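Local structure of monoglyceride lipase (4ZWN) at residues A[65-70]-A[94-99]; A[115-120]-A[147-152]. The protein hydrolyses monoacylglycerols, preferably monounsaturated ones, to free fatty acids and glycerol, and also takes part in fatty acid ethyl ester breakdown. The protein carries 2 engineered substitutions. All blocks are in the same frame, centred on the assembly; numbering follows the deposited sequence.

Interaction 1. Residues A[65-70]-A[94-99]; sequences LLIHGF and FDQRGA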
loop_
_atom_site.group_PDB
_atom_site.type_symbol
_atom_site.label_atom_id
_atom_site.label_comp_id
_atom_site.label_asym_id
_atom_site.label_seq_id
_atom_site.Cartn_x
_atom_site.Cartn_y
_atom_site.Cartn_z
ATOM N N LEU A 65 6.043 -3.009 7.300
ATOM C CA LEU A 65 5.593 -3.893 6.231
ATOM C C LEU A 65 4.848 -3.082 5.169
ATOM O O LEU A 65 3.823 -2.464 5.455
ATOM C CB LEU A 65 4.689 -4.994 6.794
ATOM C CG LEU A 65 4.650 -6.375 6.126
ATOM C CD1 LEU A 65 3.609 -7.251 6.803
ATOM C CD2 LEU A 65 4.386 -6.294 4.633
ATOM N N LEU A 66 5.352 -3.095 3.939
ATOM C CA LEU A 66 4.745 -2.297 2.881
ATOM C C LEU A 66 3.855 -3.133 1.962
ATOM O O LEU A 66 4.306 -4.098 1.346
ATOM C CB LEU A 66 5.828 -1.593 2.062
ATOM C CG LEU A 66 6.876 -0.795 2.845
ATOM C CD1 LEU A 66 7.730 0.028 1.904
ATOM C CD2 LEU A 66 6.229 0.101 3.882
ATOM N N ILE A 67 2.584 -2.752 1.880
ATOM C CA ILE A 67 1.640 -3.390 0.972
ATOM C C ILE A 67 1.411 -2.494 -0.240
ATOM O O ILE A 67 0.730 -1.472 -0.141
ATOM C CB ILE A 67 0.293 -3.680 1.655
ATOM C CG1 ILE A 67 0.512 -4.361 3.005
ATOM C CG2 ILE A 67 -0.590 -4.533 0.752
ATOM C CD1 ILE A 67 -0.761 -4.603 3.780
ATOM N N HIS A 68 1.980 -2.876 -1.381
ATOM C CA HIS A 68 1.914 -2.043 -2.579
ATOM C C HIS A 68 0.508 -1.997 -3.165
ATOM O O HIS A 68 -0.360 -2.794 -2.801
ATOM C CB HIS A 68 2.912 -2.529 -3.640
ATOM C CG HIS A 68 2.562 -3.852 -4.257
ATOM N ND1 HIS A 68 1.589 -3.990 -5.222
ATOM C CD2 HIS A 68 3.075 -5.089 -4.060
ATOM C CE1 HIS A 68 1.507 -5.258 -5.586
ATOM N NE2 HIS A 68 2.401 -5.948 -4.894
ATOM N N GLY A 69 0.293 -1.052 -4.073
ATOM C CA GLY A 69 -0.992 -0.905 -4.728
ATOM C C GLY A 69 -1.055 -1.635 -6.055
ATOM O O GLY A 69 -0.057 -2.188 -6.525
ATOM N N PHE A 70 -2.241 -1.640 -6.657
ATOM C CA PHE A 70 -2.443 -2.266 -7.954
ATOM C C PHE A 70 -1.501 -1.659 -8.987
ATOM O O PHE A 70 -1.409 -0.438 -9.111
ATOM C CB PHE A 70 -3.901 -2.113 -8.394
ATOM C CG PHE A 70 -4.215 -2.774 -9.710
ATOM C CD1 PHE A 70 -4.091 -4.147 -9.859
ATOM C CD2 PHE A 70 -4.652 -2.024 -10.792
ATOM C CE1 PHE A 70 -4.383 -4.758 -11.066
ATOM C CE2 PHE A 70 -4.949 -2.629 -12.001
ATOM C CZ PHE A 70 -4.812 -3.998 -12.138
ATOM N N PHE A 94 6.750 -7.166 -0.530
ATOM C CA PHE A 94 6.732 -8.302 -1.435
ATOM C C PHE A 94 5.768 -8.024 -2.576
ATOM O O PHE A 94 4.737 -7.382 -2.379
ATOM C CB PHE A 94 6.337 -9.585 -0.692
ATOM C CG PHE A 94 4.929 -9.573 -0.158
ATOM C CD1 PHE A 94 4.635 -8.959 1.048
ATOM C CD2 PHE A 94 3.902 -10.184 -0.861
ATOM C CE1 PHE A 94 3.343 -8.948 1.541
ATOM C CE2 PHE A 94 2.608 -10.179 -0.374
ATOM C CZ PHE A 94 2.327 -9.560 0.828
ATOM N N ASP A 95 6.116 -8.485 -3.772
ATOM C CA ASP A 95 5.189 -8.420 -4.890
ATOM C C ASP A 95 4.061 -9.407 -4.618
ATOM O O ASP A 95 4.295 -10.608 -4.506
ATOM C CB ASP A 95 5.892 -8.732 -6.216
ATOM C CG ASP A 95 6.882 -7.649 -6.628
ATOM O OD1 ASP A 95 6.893 -6.566 -6.003
ATOM O OD2 ASP A 95 7.644 -7.877 -7.591
ATOM N N GLN A 96 2.842 -8.894 -4.484
ATOM C CA GLN A 96 1.700 -9.729 -4.131
ATOM C C GLN A 96 1.288 -10.628 -5.289
ATOM O O GLN A 96 1.669 -10.393 -6.437
ATOM C CB GLN A 96 0.512 -8.864 -3.703
ATOM C CG GLN A 96 0.805 -7.906 -2.561
ATOM C CD GLN A 96 -0.368 -6.991 -2.264
ATOM O OE1 GLN A 96 -1.438 -7.446 -1.861
ATOM N NE2 GLN A 96 -0.174 -5.694 -2.474
ATOM N N ARG A 97 0.506 -11.657 -4.975
ATOM C CA ARG A 97 -0.026 -12.556 -5.988
ATOM C C ARG A 97 -0.837 -11.771 -7.014
ATOM O O ARG A 97 -1.775 -11.058 -6.663
ATOM C CB ARG A 97 -0.889 -13.643 -5.342
ATOM C CG ARG A 97 -1.320 -14.753 -6.290
ATOM C CD ARG A 97 -2.235 -15.741 -5.583
ATOM N NE ARG A 97 -1.630 -16.265 -4.361
ATOM C CZ ARG A 97 -1.037 -17.451 -4.266
ATOM N NH1 ARG A 97 -0.974 -18.254 -5.320
ATOM N NH2 ARG A 97 -0.512 -17.840 -3.111
ATOM N N GLY A 98 -0.456 -11.896 -8.280
ATOM C CA GLY A 98 -1.125 -11.186 -9.353
ATOM C C GLY A 98 -0.338 -9.981 -9.824
ATOM O O GLY A 98 -0.718 -9.317 -10.791
ATOM N N ALA A 99 0.771 -9.701 -9.145
ATOM C CA ALA A 99 1.545 -8.497 -9.425
ATOM C C ALA A 99 3.050 -8.751 -9.430
ATOM O O ALA A 99 3.522 -9.770 -8.925
ATOM C CB ALA A 99 1.205 -7.416 -8.411
HETATM O O HOH W 1 3.289 -5.497 -0.719
#

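Interaction 2. Residues A[115-120]-A[147-152]; sequences HVFNDL and GGICLN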
loop_
_atom_site.group_PDB
_atom_site.type_symbol
_atom_site.label_atom_id
_atom_site.label_comp_id
_atom_site.label_asym_id
_atom_site.label_seq_id
_atom_site.Cartn_x
_atom_site.Cartn_y
_atom_site.Cartn_z
ATOM N N HIS A 115 -6.763 -15.244 -1.248
ATOM C CA HIS A 115 -5.313 -15.256 -1.421
ATOM C C HIS A 115 -4.662 -13.970 -0.936
ATOM O O HIS A 115 -3.561 -14.001 -0.386
ATOM C CB HIS A 115 -4.941 -15.486 -2.887
ATOM C CG HIS A 115 -5.098 -16.905 -3.333
ATOM N ND1 HIS A 115 -6.249 -17.374 -3.927
ATOM C CD2 HIS A 115 -4.251 -17.957 -3.265
ATOM C CE1 HIS A 115 -6.103 -18.656 -4.211
ATOM N NE2 HIS A 115 -4.899 -19.035 -3.818
ATOM N N VAL A 116 -5.341 -12.847 -1.155
ATOM C CA VAL A 116 -4.823 -11.543 -0.764
ATOM C C VAL A 116 -4.448 -11.528 0.717
ATOM O O VAL A 116 -3.343 -11.129 1.085
ATOM C CB VAL A 116 -5.844 -10.421 -1.057
ATOM C CG1 VAL A 116 -5.489 -9.154 -0.291
ATOM C CG2 VAL A 116 -5.914 -10.145 -2.553
ATOM N N PHE A 117 -5.360 -11.998 1.560
ATOM C CA PHE A 117 -5.129 -11.967 2.997
ATOM C C PHE A 117 -4.359 -13.181 3.493
ATOM O O PHE A 117 -3.568 -13.070 4.428
ATOM C CB PHE A 117 -6.458 -11.833 3.738
ATOM C CG PHE A 117 -7.000 -10.434 3.729
ATOM C CD1 PHE A 117 -6.564 -9.504 4.658
ATOM C CD2 PHE A 117 -7.920 -10.038 2.774
ATOM C CE1 PHE A 117 -7.047 -8.209 4.645
ATOM C CE2 PHE A 117 -8.408 -8.745 2.757
ATOM C CZ PHE A 117 -7.971 -7.829 3.694
ATOM N N ASN A 118 -4.573 -14.332 2.865
ATOM C CA ASN A 118 -3.841 -15.535 3.241
ATOM C C ASN A 118 -2.347 -15.378 2.989
ATOM O O ASN A 118 -1.526 -15.787 3.812
ATOM C CB ASN A 118 -4.368 -16.753 2.487
ATOM C CG ASN A 118 -3.798 -18.055 3.020
ATOM O OD1 ASN A 118 -3.809 -18.300 4.227
ATOM N ND2 ASN A 118 -3.285 -18.890 2.125
ATOM N N ASP A 119 -1.996 -14.786 1.850
ATOM C CA ASP A 119 -0.601 -14.486 1.551
ATOM C C ASP A 119 -0.065 -13.465 2.541
ATOM O O ASP A 119 1.076 -13.562 2.988
ATOM C CB ASP A 119 -0.439 -13.955 0.124
ATOM C CG ASP A 119 -0.804 -14.982 -0.930
ATOM O OD1 ASP A 119 -0.785 -16.193 -0.624
ATOM O OD2 ASP A 119 -1.104 -14.573 -2.070
ATOM N N LEU A 120 -0.900 -12.488 2.879
ATOM C CA LEU A 120 -0.510 -11.432 3.802
ATOM C C LEU A 120 -0.195 -11.995 5.185
ATOM O O LEU A 120 0.810 -11.625 5.790
ATOM C CB LEU A 120 -1.609 -10.369 3.903
ATOM C CG LEU A 120 -1.308 -9.166 4.803
ATOM C CD1 LEU A 120 0.008 -8.508 4.413
ATOM C CD2 LEU A 120 -2.442 -8.160 4.738
ATOM N N GLY A 147 -3.546 0.171 0.676
ATOM C CA GLY A 147 -4.158 0.906 1.768
ATOM C C GLY A 147 -5.481 0.297 2.201
ATOM O O GLY A 147 -5.772 0.206 3.393
ATOM N N GLY A 148 -6.285 -0.126 1.229
ATOM C CA GLY A 148 -7.548 -0.785 1.515
ATOM C C GLY A 148 -7.332 -2.105 2.229
ATOM O O GLY A 148 -8.088 -2.473 3.130
ATOM N N ILE A 149 -6.290 -2.820 1.819
ATOM C CA ILE A 149 -5.918 -4.078 2.452
ATOM C C ILE A 149 -5.431 -3.827 3.874
ATOM O O ILE A 149 -5.808 -4.540 4.808
ATOM C CB ILE A 149 -4.825 -4.806 1.640
ATOM C CG1 ILE A 149 -5.372 -5.210 0.269
ATOM C CG2 ILE A 149 -4.313 -6.028 2.393
ATOM C CD1 ILE A 149 -4.312 -5.687 -0.696
ATOM N N CYS A 150 -4.606 -2.796 4.028
ATOM C CA CYS A 150 -4.040 -2.437 5.324
ATOM C C CYS A 150 -5.107 -2.090 6.361
ATOM O O CYS A 150 -5.075 -2.593 7.484
ATOM C CB CYS A 150 -3.077 -1.262 5.169
ATOM S SG CYS A 150 -2.454 -0.626 6.733
ATOM N N LEU A 151 -6.043 -1.225 5.986
ATOM C CA LEU A 151 -7.097 -0.809 6.906
ATOM C C LEU A 151 -8.039 -1.964 7.227
ATOM O O LEU A 151 -8.565 -2.053 8.337
ATOM C CB LEU A 151 -7.884 0.370 6.328
ATOM C CG LEU A 151 -7.084 1.659 6.131
ATOM C CD1 LEU A 151 -7.976 2.761 5.589
ATOM C CD2 LEU A 151 -6.422 2.090 7.434
ATOM N N ASN A 152 -8.245 -2.852 6.259
ATOM C CA ASN A 152 -9.086 -4.021 6.484
ATOM C C ASN A 152 -8.408 -5.054 7.381
ATOM O O ASN A 152 -9.068 -5.693 8.199
ATOM C CB ASN A 152 -9.488 -4.664 5.156
ATOM C CG ASN A 152 -10.751 -4.054 4.573
ATOM O OD1 ASN A 152 -11.858 -4.337 5.034
ATOM N ND2 ASN A 152 -10.594 -3.216 3.558
#

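Interaction 1. Residues A[65-70]-A[94-99]
His68 and Gln96 form the tight part of this contact. The imidazole is held at both nitrogens. Its NE2 accepts a hydrogen bond from Gln96 N at 3.0 Å, close to the ring plane and practically straight. On the other side of the ring, ND1 donates to Gly69 O at 2.8 Å. These two bonds fix the rotation of the ring. With CG of His68 between its backbone N and carbonyl carbon (chi1 69°), the ring swings out so that its far end reaches 94-99. Gln96 comes from the opposite direction: its chain runs extended past CG and lays NE2 3.4 Å above the centre of one ring face, the amide plane turned 64° from the ring. The same NE2 packs on Ile67 CG2 at 3.5 Å. Ala99 CB, from the end of a type II turn that starts at Gln96, meets His68 CE1 at 3.6 Å.

Toward Leu65 the packing is looser. Leu65 CD2 only grazes the edge of the Phe94 ring, at 4.2 Å from CE1, and a water fills in between the backbones, donating to Leu66 O and Phe94 O and accepting from His68 N.

Beyond the contact, Phe123 stacks on the Phe94 ring, strand 138-143 pairs with 65-67, and Ile149 of helix 145-156 touches Ile67 and Gln96, while Met145 touches Gln96.

Interaction 2. Residues A[115-120]-A[147-152]
Helix 145-156, which follows the nucleophile elbow of this alpha/beta hydrolase, here meets helix 113-134; the short segments 147-152 and 115-120 cross at -67° with their axes 11.5 Å apart. Ile149 of 147-152 meets three side chains of 115-120. Its CD1 lies 3.7 Å from Val116 CG1, the two side chains crossing at a slant. Its CG2 sits 3.7 Å from Leu120 CD2, the side chains sliding past each other in opposite directions.

Phe117 reaches one turn further along 147-152, to Asn152. Its CZ meets Asn152 CB, 3.8 Å away and near the ring plane, and CE1 comes to 4.2 Å from Ile149 CG2. Cutting Phe117 back to an alanine would probably open a gap beside Asn152 CB and leave Leu120 as the one side chain of 115-120 against Ile149 CG2.

Asn152 gives 115-120 its methylene, because its amide is turned back: ND2 donates to Gly148 O at 2.6 Å and, weakly, to Arg242 O of helix 233-248. Gly148 O also takes the backbone N of Asn152, from the opposite face of its plane. Between the two segments the contact is therefore mainly aliphatic and aromatic carbon, with the Phe117 rim also near Ile149 O, and its hold rests on shape and burial.

How the interactions relate
After strands 37-41 and 44-51 the chain enters strand 62-67 and runs out into the loop at His68; helix 78-86 follows, and strand 89-94 runs parallel beside 62-67, so interaction 1 closes a beta-alpha-beta crossover. The chain then loops into helix 113-134, passes through strand 138-143 and the nucleophile elbow, and enters helix 145-156, where interaction 2 closes. The two loops come in series, neither nested nor crossed. They are nevertheless in touch: Arg97 NE makes a salt bridge with Asp119 OD2 at 2.9 Å, Gln96 OE1 packs on Ile149 CD1, and Ile67 CD1 meets Leu120 CD1. Together they tie the ends of two neighbouring strands to the pair of helices packed against them.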